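PDB 4NQ3: cyanuric acid amidohydrolase from Azorhizobium caulinodans, which catalyses the hydrolytic opening of the s-triazine ring of cyanuric acid, giving carboxybiuret, which decarboxylates spontaneously to biuret. Local coordinates for residues 1-5 / 94-99; 122-128 / 186-191; 249-253 / 268-272. All coordinates share one frame; numbering follows the deposited sequence.

Overall arrangement
The three contacts fall one in each of the three repeating units of the chain. Interaction 1 lies at the surface, about 22 Å (centre to centre) from the middle of the chain, and joins two antiparallel neighbours of one sheet by backbone hydrogen bonds and a salt bridge. Interaction 2 is buried and packs one helix and the turn before it against another; a glutamine amide does its polar work, and on another side of the same helix R188 binds barbituric acid. Interaction 3, also buried, packs a strand on a helix end through alanine and leucine side chains, with no hydrogen bond between the segments. Interactions 1 and 3 touch where A4 meets L249, whereas interaction 2 lies across the chain's centre from both.

Interaction 1. Residues 1-5 / 94-99. With SO4 (sulfate ion), chain D.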
loop_
_atom_site.group_PDB
_atom_site.type_symbol
_atom_site.label_atom_id
_atom_site.label_comp_id
_atom_site.label_asym_id
_atom_site.label_seq_id
_atom_site.Cartn_x
_atom_site.Cartn_y
_atom_site.Cartn_z
HETATM N N MSE A 1 6.907 39.585 -31.833
HETATM C CA MSE A 1 6.311 39.430 -30.500
HETATM C C MSE A 1 5.739 38.027 -30.236
HETATM O O MSE A 1 4.770 37.629 -30.874
HETATM C CB MSE A 1 5.202 40.467 -30.295
HETATM C CG MSE A 1 5.586 41.675 -29.424
HETATM SE SE MSE A 1 4.242 42.076 -28.061
HETATM C CE MSE A 1 5.164 43.539 -27.166
ATOM N N PRO A 2 6.317 37.291 -29.270
ATOM C CA PRO A 2 5.970 35.899 -28.948
ATOM C C PRO A 2 4.676 35.693 -28.151
ATOM O O PRO A 2 4.260 36.519 -27.339
ATOM C CB PRO A 2 7.154 35.438 -28.107
ATOM C CG PRO A 2 7.608 36.671 -27.434
ATOM C CD PRO A 2 7.413 37.783 -28.422
ATOM N N ILE A 3 4.057 34.546 -28.402
ATOM C CA ILE A 3 2.797 34.119 -27.807
ATOM C C ILE A 3 2.938 32.807 -27.033
ATOM O O ILE A 3 3.474 31.833 -27.555
ATOM C CB ILE A 3 1.749 33.943 -28.905
ATOM C CG1 ILE A 3 1.601 35.266 -29.659
ATOM C CG2 ILE A 3 0.442 33.402 -28.335
ATOM C CD1 ILE A 3 0.592 35.244 -30.761
ATOM N N ALA A 4 2.443 32.752 -25.806
ATOM C CA ALA A 4 2.420 31.471 -25.100
ATOM C C ALA A 4 1.206 30.659 -25.526
ATOM O O ALA A 4 0.078 31.149 -25.551
ATOM C CB ALA A 4 2.415 31.670 -23.589
ATOM N N LYS A 5 1.442 29.401 -25.843
ATOM C CA LYS A 5 0.366 28.495 -26.172
ATOM C C LYS A 5 0.472 27.328 -25.194
ATOM O O LYS A 5 1.520 26.687 -25.090
ATOM C CB LYS A 5 0.487 28.054 -27.644
ATOM C CG LYS A 5 -0.289 28.934 -28.635
ATOM C CD LYS A 5 0.210 28.820 -30.081
ATOM C CE LYS A 5 -0.109 27.462 -30.737
ATOM N NZ LYS A 5 0.636 27.188 -32.036
ATOM N N GLU A 94 4.137 25.919 -25.284
ATOM C CA GLU A 94 4.717 26.252 -26.580
ATOM C C GLU A 94 4.938 27.746 -26.702
ATOM O O GLU A 94 4.146 28.516 -26.210
ATOM C CB GLU A 94 3.779 25.770 -27.689
ATOM C CG GLU A 94 4.261 25.978 -29.120
ATOM C CD GLU A 94 3.194 25.592 -30.145
ATOM O OE1 GLU A 94 2.064 25.280 -29.707
ATOM O OE2 GLU A 94 3.466 25.603 -31.376
ATOM N N ARG A 95 6.031 28.161 -27.322
ATOM C CA ARG A 95 6.230 29.570 -27.659
ATOM C C ARG A 95 5.974 29.759 -29.166
ATOM O O ARG A 95 6.574 29.061 -29.978
ATOM C CB ARG A 95 7.653 30.011 -27.287
ATOM C CG ARG A 95 8.021 31.449 -27.648
ATOM C CD ARG A 95 9.451 31.799 -27.233
ATOM N NE ARG A 95 10.406 30.921 -27.898
ATOM C CZ ARG A 95 11.608 30.597 -27.412
ATOM N NH1 ARG A 95 12.005 31.076 -26.233
ATOM N NH2 ARG A 95 12.409 29.772 -28.096
ATOM N N ALA A 96 5.100 30.689 -29.547
ATOM C CA ALA A 96 4.809 30.928 -30.961
ATOM C C ALA A 96 4.975 32.424 -31.261
ATOM O O ALA A 96 5.177 33.194 -30.333
ATOM C CB ALA A 96 3.422 30.453 -31.309
ATOM N N GLU A 97 4.894 32.847 -32.530
ATOM C CA GLU A 97 5.117 34.267 -32.869
ATOM C C GLU A 97 3.833 34.929 -33.375
ATOM O O GLU A 97 3.168 34.408 -34.260
ATOM C CB GLU A 97 6.230 34.457 -33.916
ATOM C CG GLU A 97 7.492 33.647 -33.700
ATOM C CD GLU A 97 7.298 32.177 -34.074
ATOM O OE1 GLU A 97 6.257 31.863 -34.695
ATOM O OE2 GLU A 97 8.170 31.335 -33.749
ATOM N N GLY A 98 3.492 36.078 -32.796
ATOM C CA GLY A 98 2.327 36.845 -33.198
ATOM C C GLY A 98 2.760 38.155 -33.815
ATOM O O GLY A 98 3.877 38.254 -34.317
ATOM N N ASN A 99 1.887 39.161 -33.746
ATOM C CA ASN A 99 2.068 40.455 -34.430
ATOM C C ASN A 99 3.392 41.178 -34.143
ATOM O O ASN A 99 3.916 41.906 -34.992
ATOM C CB ASN A 99 0.904 41.386 -34.068
ATOM C CG ASN A 99 -0.387 40.625 -33.787
ATOM O OD1 ASN A 99 -0.369 39.516 -33.245
ATOM N ND2 ASN A 99 -1.516 41.221 -34.154
HETATM S S SO4 D . 15.236 29.433 -25.430
HETATM O O1 SO4 D . 16.661 29.385 -25.777
HETATM O O2 SO4 D . 14.800 30.794 -25.083
HETATM O O3 SO4 D . 14.457 28.936 -26.573
HETATM O O4 SO4 D . 15.043 28.582 -24.252
HETATM O O HOH W 1 6.461 41.329 -33.941
#
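K5 lays its aliphatic chain beside the side chain of E94 and over the methyl of A96, with K5 CD 3.8 Å from A96 CB. The two strands concerned, 2-10 and 89-97, are antiparallel neighbours in the four-stranded mixed sheet of the first repeating unit, and 2-10 is an outermost strand of that sheet within the chain. I3 and A96 form a hydrogen-bonded pair, linked in both directions: I3 N to A96 O and A96 N to I3 O. K5 and E94 repeat this pattern, while P2-E97 and A4-R95 are the non-hydrogen-bonded pairs. Past the strand end G98 N still donates to M1 O at 2.8 Å, and a water bound by M1 N makes a weak bond to N99 O.

I3, A96, K5 and E94 share one face. There CD1 of I3 reaches G98 CA, because CG1 stands beside the backbone N (chi1 -58°) and the chain runs on extended. K5 and E94 point the same way, and the lysine bends at chi3 to bring K5 NZ within 3.3 Å of E94 OE2. This salt bridge is long, and its hydrogen bond weak. The carboxylate has firmer partners outside: OE2 takes the N-H of A30 and OE1 that of H7 NE2.

On the other face, with E97, P2, A4 and R95 all touch W245. P2 CB meets the aliphatic R95 CG at 4.1 Å, after which the arginine leads away to a sulfate, probably from the crystallisation liquor and also bound by R111. The sulfur lies in the guanidinium plane at its edge; R95 NH1 donates to sulfate O2 at 3.0 Å and R95 NH2 to sulfate O3 at 2.7 Å.

Interaction 2. Residues 122-128 / 186-191; sequences LGRMGQV and LSRGAS. With BR8 (barbituric acid), chain C.
A helix start packed against a substrate-binding helix makes this contact, within the second of the three repeating units. The turn 122-124 leads into helix 125-141, with R124 at the N-cap position, and both turn and first helical turn lie on one side of helix 180-199.

Q127 does most of the bridging. Its CG is anti to the backbone N (chi1 -178°) and the chain runs extended, carrying the amide past the A190 methyl to S187. There Q127 NE2 donates to S187 OG at 2.9 Å, with the hydroxyl close to the amide plane and an N-H...O angle of 160°. The other end of the amide turns back to its own segment: Q127 OE1 accepts from G123 N at 2.8 Å, almost head-on to the carbonyl (163°), which ties the turn to the helix and helps fix the rotation of the amide. NE2 has a further partner in H234, and S187 OG one in the carbonyl of P158.

Carbon contacts surround these bonds: A190 CB lies 3.9 Å from G123 CA and beside the Q127 amide. CD1 of L122 covers S187 CB at 3.8 Å, while V128 CG2 rests on A190 from the other end. R188 leaves on a different side of the helix; its NH1 donates at 3.0 Å to the barbituric acid oxygen O8, an atom in the guanidinium plane at its edge. R188 NE forms a salt bridge with E337, and the side chains of R52 and R314 and the backbone N-H groups of S227 and G334 also donate to the ligand.

Helix 180-199 thus meets the N-terminal turn of helix 125-141 at one flank, strand 150-157 at S187 and S191 through C157, and strand 223-227 at R188 and S191 through C225.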
loop_
_atom_site.group_PDB
_atom_site.type_symbol
_atom_site.label_atom_id
_atom_site.label_comp_id
_atom_site.label_asym_id
_atom_site.label_seq_id
_atom_site.Cartn_x
_atom_site.Cartn_y
_atom_site.Cartn_z
ATOM N N LEU A 122 22.713 17.514 -2.526
ATOM C CA LEU A 122 21.255 17.430 -2.438
ATOM C C LEU A 122 20.817 17.775 -1.025
ATOM O O LEU A 122 21.414 17.321 -0.058
ATOM C CB LEU A 122 20.768 16.029 -2.854
ATOM C CG LEU A 122 19.263 15.737 -2.819
ATOM C CD1 LEU A 122 18.826 14.883 -4.016
ATOM C CD2 LEU A 122 18.877 15.053 -1.506
ATOM N N GLY A 123 19.809 18.627 -0.902
ATOM C CA GLY A 123 19.322 19.045 0.411
ATOM C C GLY A 123 20.274 20.002 1.128
ATOM O O GLY A 123 20.096 20.305 2.304
ATOM N N ARG A 124 21.271 20.516 0.414
ATOM C CA ARG A 124 22.244 21.427 1.019
ATOM C C ARG A 124 22.459 22.665 0.146
ATOM O O ARG A 124 21.887 22.755 -0.933
ATOM C CB ARG A 124 23.549 20.685 1.265
ATOM C CG ARG A 124 23.394 19.539 2.247
ATOM C CD ARG A 124 24.679 18.784 2.372
ATOM N NE ARG A 124 24.684 17.811 3.461
ATOM C CZ ARG A 124 25.430 16.708 3.450
ATOM N NH1 ARG A 124 26.227 16.454 2.426
ATOM N NH2 ARG A 124 25.399 15.854 4.456
HETATM N N MSE A 125 23.263 23.623 0.596
HETATM C CA MSE A 125 23.393 24.888 -0.148
HETATM C C MSE A 125 23.855 24.713 -1.595
HETATM O O MSE A 125 23.504 25.518 -2.464
HETATM C CB MSE A 125 24.349 25.833 0.564
HETATM C CG MSE A 125 23.866 26.237 1.935
HETATM SE SE MSE A 125 22.240 27.252 1.833
HETATM C CE MSE A 125 22.847 28.728 0.687
ATOM N N GLY A 126 24.641 23.669 -1.852
ATOM C CA GLY A 126 24.955 23.294 -3.222
ATOM C C GLY A 126 23.718 23.278 -4.117
ATOM O O GLY A 126 23.664 23.935 -5.158
ATOM N N GLN A 127 22.708 22.521 -3.713
ATOM C CA GLN A 127 21.488 22.451 -4.504
ATOM C C GLN A 127 20.794 23.796 -4.593
ATOM O O GLN A 127 20.342 24.201 -5.666
ATOM C CB GLN A 127 20.530 21.415 -3.928
ATOM C CG GLN A 127 19.281 21.270 -4.738
ATOM C CD GLN A 127 18.561 19.991 -4.409
ATOM O OE1 GLN A 127 18.739 19.439 -3.308
ATOM N NE2 GLN A 127 17.763 19.485 -5.365
ATOM N N VAL A 128 20.714 24.488 -3.460
ATOM C CA VAL A 128 20.050 25.781 -3.413
ATOM C C VAL A 128 20.645 26.749 -4.414
ATOM O O VAL A 128 19.910 27.400 -5.169
ATOM C CB VAL A 128 20.139 26.433 -2.041
ATOM C CG1 VAL A 128 19.509 27.806 -2.121
ATOM C CG2 VAL A 128 19.456 25.570 -0.973
ATOM N N LEU A 186 13.928 16.850 1.084
ATOM C CA LEU A 186 15.102 17.717 1.158
ATOM C C LEU A 186 15.356 18.327 -0.219
ATOM O O LEU A 186 15.645 19.524 -0.360
ATOM C CB LEU A 186 16.343 16.941 1.645
ATOM C CG LEU A 186 16.261 16.583 3.135
ATOM C CD1 LEU A 186 17.348 15.683 3.617
ATOM C CD2 LEU A 186 16.250 17.838 3.890
ATOM N N SER A 187 15.253 17.496 -1.247
ATOM C CA SER A 187 15.525 17.990 -2.577
ATOM C C SER A 187 14.481 19.037 -2.993
ATOM O O SER A 187 14.840 20.073 -3.575
ATOM C CB SER A 187 15.589 16.851 -3.584
ATOM O OG SER A 187 15.857 17.404 -4.862
ATOM N N ARG A 188 13.201 18.777 -2.708
ATOM C CA ARG A 188 12.170 19.761 -3.012
ATOM C C ARG A 188 12.441 21.038 -2.220
ATOM O O ARG A 188 12.353 22.147 -2.755
ATOM C CB ARG A 188 10.757 19.239 -2.686
ATOM C CG ARG A 188 10.176 18.179 -3.616
ATOM C CD ARG A 188 8.726 17.842 -3.251
ATOM N NE ARG A 188 8.663 17.311 -1.898
ATOM C CZ ARG A 188 8.475 16.024 -1.604
ATOM N NH1 ARG A 188 8.303 15.139 -2.578
ATOM N NH2 ARG A 188 8.444 15.620 -0.339
ATOM N N GLY A 189 12.797 20.867 -0.950
ATOM C CA GLY A 189 13.019 21.980 -0.051
ATOM C C GLY A 189 14.175 22.860 -0.474
ATOM O O GLY A 189 14.032 24.087 -0.515
ATOM N N ALA A 190 15.323 22.246 -0.765
ATOM C CA ALA A 190 16.487 23.005 -1.216
ATOM C C ALA A 190 16.184 23.741 -2.515
ATOM O O ALA A 190 16.508 24.906 -2.665
ATOM C CB ALA A 190 17.676 22.118 -1.383
ATOM N N SER A 191 15.544 23.060 -3.450
ATOM C CA SER A 191 15.129 23.705 -4.685
ATOM C C SER A 191 14.196 24.883 -4.433
ATOM O O SER A 191 14.324 25.930 -5.061
ATOM C CB SER A 191 14.435 22.697 -5.593
ATOM O OG SER A 191 15.358 21.695 -5.969
HETATM N N1 BR8 C . 7.336 13.738 -7.146
HETATM C C2 BR8 C . 6.296 13.240 -7.852
HETATM O O2 BR8 C . 6.526 12.385 -8.685
HETATM N N3 BR8 C . 5.025 13.684 -7.621
HETATM C C4 BR8 C . 4.743 14.670 -6.640
HETATM O O4 BR8 C . 3.587 15.037 -6.457
HETATM C C5 BR8 C . 5.834 15.342 -5.804
HETATM C C6 BR8 C . 7.175 14.725 -6.178
HETATM O O8 BR8 C . 8.174 15.099 -5.607
#

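Interaction 3. Residues 249-253 / 268-272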
loop_
_atom_site.group_PDB
_atom_site.type_symbol
_atom_site.label_atom_id
_atom_site.label_comp_id
_atom_site.label_asym_id
_atom_site.label_seq_id
_atom_site.Cartn_x
_atom_site.Cartn_y
_atom_site.Cartn_z
ATOM N N LEU A 249 -3.639 34.261 -23.176
ATOM C CA LEU A 249 -3.441 33.604 -21.896
ATOM C C LEU A 249 -2.735 34.492 -20.873
ATOM O O LEU A 249 -1.704 35.100 -21.171
ATOM C CB LEU A 249 -2.660 32.302 -22.106
ATOM C CG LEU A 249 -3.370 31.144 -22.825
ATOM C CD1 LEU A 249 -2.464 29.958 -22.940
ATOM C CD2 LEU A 249 -4.619 30.753 -22.047
ATOM N N ALA A 250 -3.311 34.571 -19.673
ATOM C CA ALA A 250 -2.641 35.176 -18.515
ATOM C C ALA A 250 -2.503 34.157 -17.384
ATOM O O ALA A 250 -3.123 33.081 -17.413
ATOM C CB ALA A 250 -3.386 36.377 -18.026
ATOM N N ILE A 251 -1.704 34.494 -16.379
ATOM C CA ILE A 251 -1.542 33.596 -15.248
ATOM C C ILE A 251 -1.709 34.406 -13.988
ATOM O O ILE A 251 -1.287 35.557 -13.930
ATOM C CB ILE A 251 -0.160 32.881 -15.265
ATOM C CG1 ILE A 251 -0.068 31.824 -14.166
ATOM C CG2 ILE A 251 0.990 33.890 -15.168
ATOM C CD1 ILE A 251 1.182 30.956 -14.253
ATOM N N ALA A 252 -2.375 33.820 -13.002
ATOM C CA ALA A 252 -2.522 34.423 -11.686
ATOM C C ALA A 252 -2.162 33.343 -10.684
ATOM O O ALA A 252 -2.174 32.162 -11.036
ATOM C CB ALA A 252 -3.932 34.926 -11.477
ATOM N N HIS A 253 -1.823 33.726 -9.455
ATOM C CA HIS A 253 -1.445 32.741 -8.436
ATOM C C HIS A 253 -1.794 33.224 -7.046
ATOM O O HIS A 253 -2.006 34.416 -6.832
ATOM C CB HIS A 253 0.054 32.444 -8.469
ATOM C CG HIS A 253 0.861 33.419 -7.672
ATOM N ND1 HIS A 253 1.215 34.663 -8.154
ATOM C CD2 HIS A 253 1.359 33.345 -6.412
ATOM C CE1 HIS A 253 1.909 35.309 -7.230
ATOM N NE2 HIS A 253 2.010 34.531 -6.164
ATOM N N ALA A 268 -7.840 34.051 -7.813
ATOM C CA ALA A 268 -7.019 33.978 -9.011
ATOM C C ALA A 268 -7.892 34.090 -10.267
ATOM O O ALA A 268 -7.584 34.857 -11.175
ATOM C CB ALA A 268 -6.212 32.693 -9.023
ATOM N N LEU A 269 -8.993 33.345 -10.304
ATOM C CA LEU A 269 -9.924 33.407 -11.428
ATOM C C LEU A 269 -10.509 34.826 -11.610
ATOM O O LEU A 269 -10.735 35.268 -12.740
ATOM C CB LEU A 269 -11.031 32.373 -11.240
ATOM C CG LEU A 269 -10.590 30.914 -11.391
ATOM C CD1 LEU A 269 -11.629 29.963 -10.849
ATOM C CD2 LEU A 269 -10.327 30.590 -12.862
ATOM N N SER A 270 -10.764 35.537 -10.512
ATOM C CA SER A 270 -11.201 36.932 -10.610
ATOM C C SER A 270 -10.159 37.825 -11.269
ATOM O O SER A 270 -10.471 38.594 -12.180
ATOM C CB SER A 270 -11.530 37.496 -9.244
ATOM O OG SER A 270 -12.884 37.262 -8.946
ATOM N N ALA A 271 -8.921 37.726 -10.799
ATOM C CA ALA A 271 -7.825 38.513 -11.348
ATOM C C ALA A 271 -7.698 38.326 -12.856
ATOM O O ALA A 271 -7.438 39.278 -13.596
ATOM C CB ALA A 271 -6.534 38.141 -10.658
ATOM N N LEU A 272 -7.894 37.082 -13.291
ATOM C CA LEU A 272 -7.804 36.684 -14.697
ATOM C C LEU A 272 -9.055 37.005 -15.538
ATOM O O LEU A 272 -9.037 36.834 -16.773
ATOM C CB LEU A 272 -7.534 35.188 -14.774
ATOM C CG LEU A 272 -6.164 34.689 -14.339
ATOM C CD1 LEU A 272 -6.207 33.173 -14.188
ATOM C CD2 LEU A 272 -5.116 35.094 -15.361
#
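L272 carries most of this contact, setting its branched end against the two alanines of the strand. L272 CD2 comes 3.4 Å from A250 CB and 3.6 Å from I251 N, while L272 CG faces A252 CB at 3.6 Å. With CG beside the backbone N (chi1 -70°), both methyls reach the strand, CD1 joining CG over A252. The A252 methyl is also met by the helix itself: A268 CB lies 4.0 Å from A252 CB, and A271 CB, on an exposed residue, touches it at 4.2 Å. No hydrogen bond crosses between the two segments.

Helix 263-271 packs here on the four-stranded mixed sheet of the third repeating unit, of which strand 249-256 is an outermost strand, though L249 is backbone hydrogen-bonded to L107 of strand 106-113. The small alanines are consistent with the close approach, the A252 and A268 CA atoms 5.3 Å apart. Next to the strand, A250 and A252 are tied by backbone hydrogen bonds to A351 and V349, and V349 also packs on A268, L269 and L272. On the reverse face I251 turns to L239, M241 and L107, residues of strands from the second repeating unit, and H253 ND1 is hydrogen-bonded to H151.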